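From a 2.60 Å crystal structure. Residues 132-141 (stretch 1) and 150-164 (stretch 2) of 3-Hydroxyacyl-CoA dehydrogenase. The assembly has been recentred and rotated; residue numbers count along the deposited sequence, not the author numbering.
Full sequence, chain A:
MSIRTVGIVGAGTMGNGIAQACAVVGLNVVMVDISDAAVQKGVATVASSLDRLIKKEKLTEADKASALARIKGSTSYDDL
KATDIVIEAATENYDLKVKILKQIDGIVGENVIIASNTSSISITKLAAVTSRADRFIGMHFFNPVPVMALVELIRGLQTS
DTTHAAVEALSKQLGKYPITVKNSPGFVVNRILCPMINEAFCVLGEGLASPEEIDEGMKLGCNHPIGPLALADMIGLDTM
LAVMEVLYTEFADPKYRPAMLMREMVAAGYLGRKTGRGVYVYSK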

# COMPACT_ATOMS: atom_id res chain seq x y z
N ARG A 132 34.41 -17.49 1.56
CA ARG A 132 34.32 -16.49 2.63
C ARG A 132 32.89 -15.92 2.65
O ARG A 132 32.56 -14.96 1.95
CB ARG A 132 35.37 -15.37 2.49
CG ARG A 132 36.84 -15.79 2.64
CD ARG A 132 37.36 -15.83 4.07
NE ARG A 132 37.16 -14.58 4.82
CZ ARG A 132 37.90 -13.47 4.72
NH1 ARG A 132 38.93 -13.39 3.89
NH2 ARG A 132 37.59 -12.41 5.46
N ALA A 133 32.04 -16.55 3.46
CA ALA A 133 30.67 -16.07 3.67
C ALA A 133 30.63 -14.62 4.17
O ALA A 133 29.84 -13.84 3.67
CB ALA A 133 29.97 -16.99 4.65
N ASP A 134 31.48 -14.26 5.13
CA ASP A 134 31.46 -12.92 5.71
C ASP A 134 31.64 -11.82 4.67
O ASP A 134 31.27 -10.65 4.88
CB ASP A 134 32.51 -12.77 6.81
CG ASP A 134 33.90 -12.52 6.26
OD1 ASP A 134 34.50 -13.51 5.78
OD2 ASP A 134 34.40 -11.35 6.33
N ARG A 135 32.22 -12.19 3.53
CA ARG A 135 32.35 -11.27 2.41
C ARG A 135 31.17 -11.39 1.43
O ARG A 135 31.20 -10.81 0.36
CB ARG A 135 33.68 -11.52 1.69
CG ARG A 135 34.91 -11.17 2.52
CD ARG A 135 35.20 -9.69 2.41
NE ARG A 135 35.43 -9.07 3.72
CZ ARG A 135 35.33 -7.77 3.97
NH1 ARG A 135 35.02 -6.90 3.01
NH2 ARG A 135 35.55 -7.33 5.21
N PHE A 136 30.12 -12.12 1.81
CA PHE A 136 28.96 -12.28 0.96
C PHE A 136 27.78 -11.50 1.51
O PHE A 136 27.49 -11.59 2.70
CB PHE A 136 28.56 -13.74 0.81
CG PHE A 136 27.47 -13.95 -0.19
CD1 PHE A 136 27.75 -14.10 -1.52
CD2 PHE A 136 26.14 -13.95 0.20
CE1 PHE A 136 26.74 -14.27 -2.44
CE2 PHE A 136 25.12 -14.12 -0.72
CZ PHE A 136 25.42 -14.27 -2.04
N ILE A 137 27.08 -10.79 0.64
CA ILE A 137 25.94 -9.99 1.05
C ILE A 137 24.87 -10.06 -0.04
O ILE A 137 25.18 -10.43 -1.16
CB ILE A 137 26.36 -8.53 1.28
CG1 ILE A 137 25.36 -7.83 2.20
CG2 ILE A 137 26.47 -7.79 -0.05
CD1 ILE A 137 25.69 -6.37 2.47
N GLY A 138 23.62 -9.76 0.29
CA GLY A 138 22.52 -9.77 -0.68
C GLY A 138 22.08 -8.36 -1.03
O GLY A 138 22.14 -7.47 -0.20
N MET A 139 21.67 -8.16 -2.28
CA MET A 139 21.05 -6.90 -2.68
C MET A 139 19.78 -7.17 -3.47
O MET A 139 19.64 -8.19 -4.13
CB MET A 139 22.01 -6.07 -3.50
CG MET A 139 23.37 -5.97 -2.83
SD MET A 139 24.64 -5.30 -3.92
CE MET A 139 24.16 -3.57 -4.02
N HIS A 140 18.83 -6.25 -3.38
CA HIS A 140 17.63 -6.32 -4.16
C HIS A 140 17.44 -4.92 -4.71
O HIS A 140 17.04 -4.01 -3.98
CB HIS A 140 16.44 -6.79 -3.30
CG HIS A 140 15.13 -6.87 -4.04
ND1 HIS A 140 14.95 -7.62 -5.18
CD2 HIS A 140 13.93 -6.30 -3.78
CE1 HIS A 140 13.71 -7.48 -5.61
NE2 HIS A 140 13.06 -6.70 -4.77
N PHE A 141 17.80 -4.75 -5.98
CA PHE A 141 17.55 -3.52 -6.73
C PHE A 141 16.17 -3.54 -7.31
O PHE A 141 15.57 -4.61 -7.40
CB PHE A 141 18.52 -3.42 -7.87
CG PHE A 141 19.91 -3.08 -7.44
CD1 PHE A 141 20.29 -1.76 -7.27
CD2 PHE A 141 20.85 -4.08 -7.20
CE1 PHE A 141 21.57 -1.43 -6.88
CE2 PHE A 141 22.14 -3.76 -6.82
CZ PHE A 141 22.50 -2.43 -6.66
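Stretch 2 150-164: LVELIRGLQTSDTTH

Stretch 2 lies on stretch 1 as an antiparallel strand followed by a turn and the start of a helix. Residues 150-155 form the strand. It runs against the strand of stretch 1, which includes Phe-136 to His-140, with an angle of 156° between the two directions and a closest axis approach of 4.6 Å. The two stretches together bury 909 Å².

Two pairs carry the strand hydrogen bonds. Gly-138 N donates to Ile-154 O at 2.9 Å, and Ile-154 N donates back to Gly-138 O at 2.8 Å. Two residues on, His-140 N donates to Glu-152 O at 2.9 Å, and Glu-152 N donates to His-140 O at 3.0 Å. Met-139 and Leu-153 face each other between these pairs, with their CA atoms 4.8 Å apart. CA-H...O contacts fill the gaps in the ladder, as from Met-139 CA to Glu-152 O at 3.2 Å.

Side chains alternate between the two faces of the sheet. Met-139, Phe-141, Val-151 and Leu-153 share one face. Here Val-151 is the main bump. Val-151 CG1 sits over the face of the Phe-141 ring, 4.0 Å from the ring centroid and almost on the ring normal. Val-151 CG1 also lies 3.9 Å from Met-139 CB, so it touches both residues. Met-139 CE packs against the ring as well, 3.3 Å from Phe-141 CZ. Val-151 CG2 also touches the ring, 3.5 Å from Phe-141 CE1. Leu-153 packs more loosely, with its CD2 4.4 Å from Met-139 CG.

His-140, Glu-152 and Ile-154 lie on the other face. Gly-138 has no side chain there. The end of Ile-154 leans back over stretch 1, and its CD1 comes within 3.8 Å of Met-139 C and 4.1 Å of His-140 CB. Glu-152 OE1 approaches the imidazole obliquely, 3.0 Å from His-140 CD2.

Past Arg-155 the chain leaves the strand and turns at residues 156-160. Thr-159 folds back to Phe-136: its OG1 donates a hydrogen bond to Phe-136 O at 2.6 Å. Ile-137 fills the hollow between the end of the strand and the young helix. Ile-137 CG1 is 3.6 Å from Ile-154 O and 3.7 Å from Thr-159 CG2. Ile-137 CB meets Thr-163 CG2 at 4.0 Å, and Ile-137 CD1 reaches His-164 CA at 4.0 Å. It is the residue of stretch 1 most covered by stretch 2.

The turn before the strand of stretch 1 meets the helix start. Ala-133 CB presses on Gln-158 CB at 3.5 Å. Asp-134 CA lies 3.4 Å from Gln-158 O. Ser-160, at the N-cap position, donates from its N to Asp-134 O at 3.0 Å, although the place of that oxygen is less sure. Arg-135 starts out away from stretch 2, but its side chain bends back over the helix start. Ser-160 OG and Thr-163 OG1 lie over one face of its guanidinium, and Arg-135 NH2 is 3.5 Å from Thr-162 CB.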

# COMPACT_ATOMS: atom_id res chain seq x y z
N LEU A 150 16.41 2.97 -4.53
CA LEU A 150 16.64 2.13 -3.35
C LEU A 150 17.02 0.68 -3.60
O LEU A 150 16.77 0.10 -4.67
CB LEU A 150 15.43 2.15 -2.42
CG LEU A 150 14.18 1.31 -2.76
CD1 LEU A 150 13.98 1.09 -4.27
CD2 LEU A 150 14.19 0.01 -1.96
N VAL A 151 17.63 0.12 -2.57
CA VAL A 151 18.07 -1.26 -2.58
C VAL A 151 17.86 -1.86 -1.20
O VAL A 151 18.06 -1.17 -0.16
CB VAL A 151 19.57 -1.37 -2.86
CG1 VAL A 151 19.92 -2.79 -3.27
CG2 VAL A 151 19.97 -0.38 -3.93
N GLU A 152 17.47 -3.13 -1.18
CA GLU A 152 17.43 -3.84 0.05
C GLU A 152 18.80 -4.46 0.19
O GLU A 152 19.28 -5.10 -0.74
CB GLU A 152 16.32 -4.89 0.07
CG GLU A 152 14.94 -4.32 -0.21
CD GLU A 152 13.82 -5.33 -0.01
OE1 GLU A 152 13.69 -6.31 -0.78
OE2 GLU A 152 13.02 -5.10 0.92
N LEU A 153 19.43 -4.23 1.33
CA LEU A 153 20.72 -4.80 1.65
C LEU A 153 20.42 -5.89 2.60
O LEU A 153 19.87 -5.64 3.66
CB LEU A 153 21.61 -3.77 2.33
CG LEU A 153 21.92 -2.50 1.52
CD1 LEU A 153 22.79 -1.56 2.35
CD2 LEU A 153 22.57 -2.85 0.18
N ILE A 154 20.73 -7.11 2.22
CA ILE A 154 20.26 -8.24 2.97
C ILE A 154 21.42 -9.03 3.52
O ILE A 154 22.24 -9.60 2.78
CB ILE A 154 19.36 -9.13 2.15
CG1 ILE A 154 18.30 -8.31 1.43
CG2 ILE A 154 18.73 -10.16 3.08
CD1 ILE A 154 18.43 -8.26 -0.09
N ARG A 155 21.50 -9.06 4.84
CA ARG A 155 22.61 -9.69 5.47
C ARG A 155 22.24 -11.11 5.62
O ARG A 155 21.20 -11.45 6.19
CB ARG A 155 22.87 -9.06 6.83
CG ARG A 155 23.51 -7.71 6.67
CD ARG A 155 23.85 -7.03 7.99
NE ARG A 155 24.93 -7.70 8.73
CZ ARG A 155 25.78 -7.07 9.54
NH1 ARG A 155 25.71 -5.74 9.69
NH2 ARG A 155 26.71 -7.76 10.18
N GLY A 156 23.09 -11.97 5.09
CA GLY A 156 23.11 -13.34 5.53
C GLY A 156 23.46 -13.31 7.01
O GLY A 156 24.00 -12.33 7.55
N LEU A 157 23.15 -14.40 7.67
CA LEU A 157 23.61 -14.68 9.02
C LEU A 157 25.14 -14.52 9.16
O LEU A 157 25.64 -14.36 10.26
CB LEU A 157 23.18 -16.11 9.36
CG LEU A 157 23.10 -16.56 10.80
CD1 LEU A 157 22.18 -15.64 11.58
CD2 LEU A 157 22.61 -18.01 10.89
N GLN A 158 25.87 -14.60 8.04
CA GLN A 158 27.35 -14.57 8.04
C GLN A 158 27.94 -13.24 7.66
O GLN A 158 29.05 -12.92 8.08
CB GLN A 158 27.91 -15.56 7.03
CG GLN A 158 27.40 -16.97 7.16
CD GLN A 158 26.32 -17.24 6.17
OE1 GLN A 158 25.44 -16.40 5.95
NE2 GLN A 158 26.36 -18.42 5.54
N THR A 159 27.24 -12.48 6.83
CA THR A 159 27.76 -11.21 6.36
C THR A 159 28.42 -10.49 7.52
O THR A 159 27.85 -10.47 8.59
CB THR A 159 26.62 -10.37 5.78
OG1 THR A 159 25.96 -11.12 4.77
CG2 THR A 159 27.14 -9.07 5.17
N SER A 160 29.61 -9.92 7.33
CA SER A 160 30.32 -9.19 8.39
C SER A 160 29.82 -7.79 8.47
O SER A 160 29.25 -7.26 7.51
CB SER A 160 31.82 -9.12 8.10
OG SER A 160 32.11 -8.40 6.91
N ASP A 161 30.07 -7.14 9.60
CA ASP A 161 29.76 -5.71 9.73
C ASP A 161 30.50 -4.89 8.67
O ASP A 161 29.95 -3.95 8.08
CB ASP A 161 30.13 -5.21 11.12
CG ASP A 161 29.22 -5.77 12.19
OD1 ASP A 161 28.01 -5.87 11.91
OD2 ASP A 161 29.71 -6.10 13.29
N THR A 162 31.74 -5.29 8.43
CA THR A 162 32.59 -4.61 7.48
C THR A 162 32.05 -4.70 6.04
O THR A 162 32.04 -3.68 5.32
CB THR A 162 34.01 -5.21 7.51
OG1 THR A 162 34.36 -5.58 8.86
CG2 THR A 162 35.02 -4.23 6.93
N THR A 163 31.64 -5.92 5.64
CA THR A 163 31.09 -6.17 4.31
C THR A 163 29.86 -5.34 4.16
O THR A 163 29.58 -4.79 3.09
CB THR A 163 30.62 -7.63 4.10
OG1 THR A 163 31.71 -8.54 4.23
CG2 THR A 163 30.02 -7.79 2.72
N HIS A 164 29.11 -5.26 5.25
CA HIS A 164 27.88 -4.51 5.25
C HIS A 164 28.13 -3.02 4.97
O HIS A 164 27.53 -2.48 4.04
CB HIS A 164 27.12 -4.72 6.55
CG HIS A 164 26.13 -3.65 6.83
ND1 HIS A 164 25.07 -3.38 6.00
CD2 HIS A 164 26.03 -2.77 7.86
CE1 HIS A 164 24.36 -2.39 6.50
NE2 HIS A 164 24.93 -1.99 7.62